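Local coordinates for Alr4995 protein (Nostoc sp., PDB 6LRG), which probably hydrolyses arginine to ornithine as an ArgZ-type arginine dihydrolase, binds ornithine and NAD+, and probably converts the ornithine to proline, at the interface of chains A and B and the interface of chains A and C. Coordinates in Å, arbitrary orientation; residue numbers count along the deposited sequence, not the author numbering. Chains: chain A/B/C, Alr4995 protein.

Contact 1: the interface of chains A and B. Residues chain A 403, 600, 603; chain B 641, 644-645.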
# COMPACT_ATOMS: atom_id res chain seq x y z
N ARG A 403 11.73 -1.54 32.46
CA ARG A 403 10.60 -1.56 31.55
C ARG A 403 10.38 -0.12 31.17
O ARG A 403 10.59 0.76 32.00
CB ARG A 403 9.37 -2.14 32.22
CG ARG A 403 8.12 -2.05 31.39
CD ARG A 403 6.92 -1.83 32.27
NE ARG A 403 5.69 -2.34 31.67
CZ ARG A 403 5.06 -1.77 30.65
NH1 ARG A 403 5.56 -0.67 30.08
NH2 ARG A 403 3.94 -2.31 30.18
N ILE A 600 -4.80 -4.88 25.47
CA ILE A 600 -3.61 -5.48 26.04
C ILE A 600 -2.42 -4.51 26.07
O ILE A 600 -1.51 -4.65 26.89
CB ILE A 600 -3.21 -6.76 25.27
CG1 ILE A 600 -2.11 -7.49 26.01
CG2 ILE A 600 -2.79 -6.43 23.85
CD1 ILE A 600 -2.54 -7.96 27.37
N ASP A 603 -1.59 1.76 28.27
CA ASP A 603 -0.76 2.38 29.30
C ASP A 603 -1.65 2.95 30.38
O ASP A 603 -2.61 3.65 30.07
CB ASP A 603 0.12 3.47 28.68
CG ASP A 603 1.17 2.90 27.74
OD1 ASP A 603 1.75 1.83 28.06
OD2 ASP A 603 1.41 3.51 26.67
N GLY B 641 2.02 -4.49 22.70
CA GLY B 641 1.80 -4.75 24.11
C GLY B 641 3.01 -5.43 24.70
O GLY B 641 3.52 -5.02 25.74
N ASN B 644 6.11 -2.92 24.80
CA ASN B 644 6.14 -2.03 25.96
C ASN B 644 6.68 -2.72 27.20
O ASN B 644 7.27 -2.08 28.06
CB ASN B 644 4.74 -1.49 26.31
CG ASN B 644 4.05 -0.78 25.16
OD1 ASN B 644 4.68 -0.14 24.33
ND2 ASN B 644 2.73 -0.89 25.13
N MET B 645 6.47 -4.03 27.30
CA MET B 645 6.79 -4.78 28.51
C MET B 645 8.22 -5.28 28.52
O MET B 645 8.71 -5.77 29.54
CB MET B 645 5.85 -5.98 28.65
CG MET B 645 4.38 -5.64 28.80
SD MET B 645 3.35 -7.12 28.95
CE MET B 645 1.72 -6.37 28.86

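Contact 2: the interface of chains A and B. Residues chain A 425, 605, 611; chain B 614, 617.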
# COMPACT_ATOMS: atom_id res chain seq x y z
N ARG A 425 0.32 2.12 38.08
CA ARG A 425 -0.80 1.61 38.85
C ARG A 425 -0.32 0.70 39.96
O ARG A 425 -1.07 0.41 40.87
CB ARG A 425 -1.81 0.87 37.94
CG ARG A 425 -1.34 -0.46 37.34
CD ARG A 425 -2.49 -1.14 36.58
NE ARG A 425 -2.07 -2.39 35.95
CZ ARG A 425 -1.84 -2.54 34.65
NH1 ARG A 425 -2.02 -1.52 33.83
NH2 ARG A 425 -1.44 -3.72 34.16
N PRO A 605 -4.25 2.02 33.07
CA PRO A 605 -4.87 2.88 32.07
C PRO A 605 -5.53 4.06 32.77
O PRO A 605 -5.34 4.18 33.97
CB PRO A 605 -5.91 1.94 31.44
CG PRO A 605 -6.39 1.15 32.63
CD PRO A 605 -5.21 1.03 33.59
N MET A 611 -11.66 -2.39 31.83
CA MET A 611 -10.67 -3.45 31.59
C MET A 611 -11.29 -4.85 31.76
O MET A 611 -10.62 -5.86 31.60
CB MET A 611 -9.46 -3.29 32.51
CG MET A 611 -8.77 -1.93 32.44
SD MET A 611 -8.03 -1.57 30.83
CE MET A 611 -6.64 -2.70 30.77
N ILE B 614 -6.19 -6.17 33.05
CA ILE B 614 -5.19 -5.97 34.09
C ILE B 614 -4.47 -7.31 34.32
O ILE B 614 -3.25 -7.37 34.21
CB ILE B 614 -5.81 -5.47 35.42
CG1 ILE B 614 -6.60 -4.19 35.16
CG2 ILE B 614 -4.72 -5.25 36.48
CD1 ILE B 614 -5.75 -3.04 34.61
N GLN B 617 -2.38 -8.49 31.26
CA GLN B 617 -1.09 -7.80 31.24
C GLN B 617 -0.12 -8.39 32.26
O GLN B 617 1.05 -8.57 31.97
CB GLN B 617 -1.27 -6.30 31.49
CG GLN B 617 -1.71 -5.52 30.26
CD GLN B 617 -1.73 -4.01 30.52
OE1 GLN B 617 -1.59 -3.57 31.67
NE2 GLN B 617 -1.89 -3.22 29.44

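Contact 3: the interface of chains A and C. Residues chain A 503-504, 507, 681-682, 685; chain C 467-468, 471.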
# COMPACT_ATOMS: atom_id res chain seq x y z
N GLY A 503 -4.11 14.68 13.00
CA GLY A 503 -4.54 16.07 13.12
C GLY A 503 -6.05 16.31 13.07
O GLY A 503 -6.48 17.44 12.85
N GLY A 504 -6.86 15.28 13.29
CA GLY A 504 -8.29 15.41 13.07
C GLY A 504 -9.16 15.65 14.29
O GLY A 504 -10.37 15.80 14.17
N HIS A 507 -11.72 18.60 14.53
CA HIS A 507 -12.87 18.40 13.69
C HIS A 507 -13.89 17.49 14.36
O HIS A 507 -15.10 17.70 14.22
CB HIS A 507 -12.44 17.84 12.36
CG HIS A 507 -11.60 18.80 11.58
ND1 HIS A 507 -10.44 18.42 10.94
CD2 HIS A 507 -11.75 20.12 11.36
CE1 HIS A 507 -9.91 19.47 10.34
NE2 HIS A 507 -10.69 20.52 10.59
N GLY A 681 -8.33 12.24 8.82
CA GLY A 681 -8.30 13.65 9.16
C GLY A 681 -8.84 14.52 8.04
O GLY A 681 -9.70 15.37 8.26
N LEU A 682 -8.33 14.32 6.83
CA LEU A 682 -8.83 15.01 5.64
C LEU A 682 -10.32 14.77 5.49
O LEU A 682 -11.08 15.70 5.25
CB LEU A 682 -8.10 14.52 4.37
CG LEU A 682 -6.64 14.93 4.16
CD1 LEU A 682 -6.16 14.44 2.81
CD2 LEU A 682 -6.46 16.44 4.27
N SER A 685 -12.12 16.87 7.91
CA SER A 685 -11.98 18.25 7.49
C SER A 685 -12.97 18.60 6.39
O SER A 685 -13.57 19.68 6.41
CB SER A 685 -10.56 18.51 7.02
OG SER A 685 -10.39 19.89 6.78
N GLU C 467 -2.94 14.50 7.94
CA GLU C 467 -3.72 15.68 7.66
C GLU C 467 -2.90 16.92 7.90
O GLU C 467 -2.91 17.85 7.09
CB GLU C 467 -5.00 15.76 8.50
CG GLU C 467 -5.79 17.03 8.19
CD GLU C 467 -6.86 17.35 9.22
OE1 GLU C 467 -7.43 18.47 9.13
OE2 GLU C 467 -7.13 16.51 10.12
N ARG C 468 -2.19 16.95 9.03
CA ARG C 468 -1.43 18.15 9.39
C ARG C 468 -0.29 18.39 8.39
O ARG C 468 -0.03 19.52 7.99
CB ARG C 468 -0.90 18.06 10.82
CG ARG C 468 -0.76 19.45 11.47
CD ARG C 468 -2.13 20.15 11.59
NE ARG C 468 -2.79 19.96 12.89
CZ ARG C 468 -4.11 20.08 13.09
NH1 ARG C 468 -4.93 20.34 12.08
NH2 ARG C 468 -4.60 19.90 14.32
N GLU C 471 -1.76 19.63 5.10
CA GLU C 471 -2.19 21.02 5.23
C GLU C 471 -0.98 21.96 5.24
O GLU C 471 -1.07 23.09 4.76
CB GLU C 471 -3.06 21.21 6.48
CG GLU C 471 -4.46 20.61 6.33
CD GLU C 471 -5.25 20.57 7.64
OE1 GLU C 471 -4.63 20.67 8.72
OE2 GLU C 471 -6.50 20.43 7.57
O HOH W 1 -7.99 20.96 5.17

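Contact 4: the interface of chains A and B. Residues chain A 599-601, 637; chain B 637-638, 640-641.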
# COMPACT_ATOMS: atom_id res chain seq x y z
N SER A 599 -7.51 -2.59 26.22
CA SER A 599 -6.76 -3.50 25.36
C SER A 599 -5.47 -3.90 26.05
O SER A 599 -5.08 -3.28 27.06
CB SER A 599 -6.44 -2.87 24.02
OG SER A 599 -5.17 -2.21 24.07
N ILE A 600 -4.80 -4.88 25.47
CA ILE A 600 -3.61 -5.48 26.04
C ILE A 600 -2.42 -4.51 26.07
O ILE A 600 -1.51 -4.65 26.89
CB ILE A 600 -3.21 -6.76 25.27
CG1 ILE A 600 -2.11 -7.49 26.01
CG2 ILE A 600 -2.79 -6.43 23.85
CD1 ILE A 600 -2.54 -7.96 27.37
N ARG A 601 -2.44 -3.52 25.19
CA ARG A 601 -1.33 -2.60 25.14
C ARG A 601 -1.59 -1.27 25.88
O ARG A 601 -0.78 -0.35 25.80
CB ARG A 601 -0.95 -2.32 23.69
CG ARG A 601 -2.01 -1.64 22.88
CD ARG A 601 -1.37 -0.96 21.69
NE ARG A 601 -0.40 0.05 22.11
CZ ARG A 601 0.19 0.92 21.29
NH1 ARG A 601 -0.12 0.92 20.00
NH2 ARG A 601 1.07 1.81 21.77
N LEU A 637 -9.93 -2.63 15.10
CA LEU A 637 -10.34 -3.52 16.18
C LEU A 637 -11.73 -3.15 16.70
O LEU A 637 -12.54 -4.03 16.99
CB LEU A 637 -9.33 -3.49 17.32
CG LEU A 637 -9.64 -4.33 18.56
CD1 LEU A 637 -9.11 -5.76 18.42
CD2 LEU A 637 -9.10 -3.65 19.82
N LEU B 637 -1.31 -5.60 17.49
CA LEU B 637 -1.76 -5.16 18.81
C LEU B 637 -1.00 -5.88 19.93
O LEU B 637 -0.55 -5.25 20.89
CB LEU B 637 -3.26 -5.40 18.95
CG LEU B 637 -3.92 -5.28 20.32
CD1 LEU B 637 -4.01 -3.81 20.72
CD2 LEU B 637 -5.30 -5.96 20.30
N HIS B 638 -0.84 -7.19 19.80
CA HIS B 638 -0.16 -7.93 20.85
C HIS B 638 1.33 -7.71 20.76
O HIS B 638 2.04 -7.85 21.75
CB HIS B 638 -0.51 -9.41 20.77
CG HIS B 638 -1.96 -9.66 20.94
ND1 HIS B 638 -2.52 -10.01 22.15
CD2 HIS B 638 -3.00 -9.54 20.08
CE1 HIS B 638 -3.82 -10.13 22.02
NE2 HIS B 638 -4.14 -9.85 20.77
N ILE B 640 2.82 -4.82 20.08
CA ILE B 640 3.12 -3.57 20.77
C ILE B 640 3.04 -3.76 22.28
O ILE B 640 3.87 -3.25 23.04
CB ILE B 640 2.17 -2.43 20.38
CG1 ILE B 640 2.27 -2.12 18.89
CG2 ILE B 640 2.54 -1.19 21.17
CD1 ILE B 640 3.39 -1.17 18.55
N GLY B 641 2.02 -4.49 22.70
CA GLY B 641 1.80 -4.75 24.11
C GLY B 641 3.01 -5.43 24.70
O GLY B 641 3.52 -5.02 25.74

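Contact 1: the interface of chains A and B
With CG turned away from its backbone N (chi1 173°) and a bend at chi2, A:Arg403 sends its guanidinium group over the C-terminal end of helix 637-645 of chain B. B:Met645 places CG beside its own backbone N (chi1 -62°) and then runs extended, which lays its chain alongside the arginine, both pointing the same way. One guanidinium face looks onto the backbone of the helix. The carbonyl O of B:Asn644 lies 3.0 Å from NH1 of A:Arg403, above the plane and toward its rim, so the N-H points elsewhere and no hydrogen bond forms. The attraction is probably electrostatic, a cationic group set against a helix end rich in carbonyl oxygens. Farther along the same face, CZ of A:Arg403 stands 4.1 Å from CA of B:Met645, while NH2 touches the methionine CG at 3.6 Å. The side chains of A:Asp603 and B:Asn644 cross at about a right angle, with OD1 of the carboxylate 4.1 Å from the amide ND2, too far for a firm bond, and the two planes 51° apart. This small part of the two-fold A-B interface fits the helix end against chain A loops. At its margin the methionine methyl CE lies 4.2 Å from the backbone O of A:Ile600.

Contact 2: the interface of chains A and B
Polar contact across this patch of the two-fold A-B interface centres on the side-chain oxygen of B:Gln617, which sits at the edge of the A:Arg425 guanidinium group. NH2 of A:Arg425 gives OE1 of B:Gln617 a short hydrogen bond of 2.5 Å, with 153° at the hydrogen. The donor lies in the carbonyl plane, and the guanidinium and amide planes are only 21° apart. NH1 of the arginine adds a weak bond to the same OE1 at 3.0 Å, so the oxygen is held from both terminal nitrogens. Apolar contact falls to B:Ile614, one turn earlier on helix 613-624. Its CD1 methyl lies over the guanidinium centre, 3.9 Å from CZ of A:Arg425, reached by an arginine chain extended from CG to NE that arrives from the opposite direction. The same CD1 lies 3.9 Å from CG of A:Met611, a side chain folded at chi2 and chi3 that crosses the isoleucine nearly perpendicularly. A leucine in place of A:Arg425 would probably leave the amide oxygen of B:Gln617 without its paired donors and take the flat guanidinium face from one side of the isoleucine methyl. The patch thus fastens one helix of chain B to chain A by a polar edge and an apolar face.

Contact 3: the interface of chains A and C
Water 1 links the hydroxyl OG of A:Ser685 to the carboxylate OE2 of C:Glu471, at 3.1 Å from OG and 2.9 Å from OE2, spanning a gap too wide for a direct hydrogen bond. This part of the two-fold A-C interface sets the start of helix 467-487 of chain C against chain A; C:Glu467 reaches between the loop at A:Gly503 and the first turn of helix 680-695. Its CG points away from the backbone N (chi1 179°) and the chain stays extended, which carries the carboxylate to the edge of the A:His507 ring, the two planes 20° apart. The close approach to that ring is doubtful in detail, as is OE2 lying 3.0 Å from the acceptor O of A:Gly503. C:Arg468 spreads its guanidinium face over A:Gly503, CZ being 4.0 Å from the glycine CA, and C:Glu471 OE1 meets its edge in a weak salt bridge. Replacing C:Glu467 by alanine would probably open a gap between the A:Gly503 loop and helix 680-695, taking away the stem that packs on A:Gly681 and A:Leu682. On the flank, the side chain of A:Leu682 slides past that of C:Glu467 in the opposite direction, CD2 4.0 Å from the glutamate CG.

Contact 4: the interface of chains A and B
A:Arg601 and B:Ile640 lie side by side and point the same way, so the CG2 methyl of the isoleucine rests over the centre of the guanidinium face. The separation modelled there is too short to trust, so the closeness is doubtful, though the methyl is modelled over the face. The arginine gets there by setting CG between its backbone N and carbonyl carbon (chi1 64°) and bending at chi3 (-60°), which folds its tip along helix 637-645 of chain B. Its aliphatic stem crosses B:Leu637 at a slant, with CG 3.7 Å from the leucine CD1. Where the stem begins, CB of A:Arg601 meets CA of B:Gly641 at 3.7 Å, a closeness possible because glycine has no side chain. B:Leu637 also takes the CG2 branch of A:Ile600, which stands 3.9 Å from the leucine CG and comes near the B:His638 ring at ND1. Within chain A, the backbone N of A:Arg601 donates a hydrogen bond of 3.2 Å to OG of A:Ser599, probably steadying the loop that presents both side chains. This mainly apolar part of the two-fold interface extends to the equivalent leucine of the other chain: CD1 of A:Leu637 lies 4.2 Å from CD2 of B:Leu637.

Contacts 1, 2 and 4 are neighbouring parts of the A-B interface: the C-alpha centres of contacts 1 and 4 are about 8 Å apart, those of contacts 1 and 2 about 10 Å. Contacts 1 and 4 share A:Ile600 and B:Gly641 and use successive parts of helix 637-645 of chain B, whereas contact 2 uses helix 613-624. Contact 3 belongs to the A-C interface and lies 25 to 31 Å from the others, centre to centre. Chain A therefore meets two partners through separate surfaces, each two-fold symmetric, which is consistent with the deposited four-chain assembly, although the structure alone does not prove it biological.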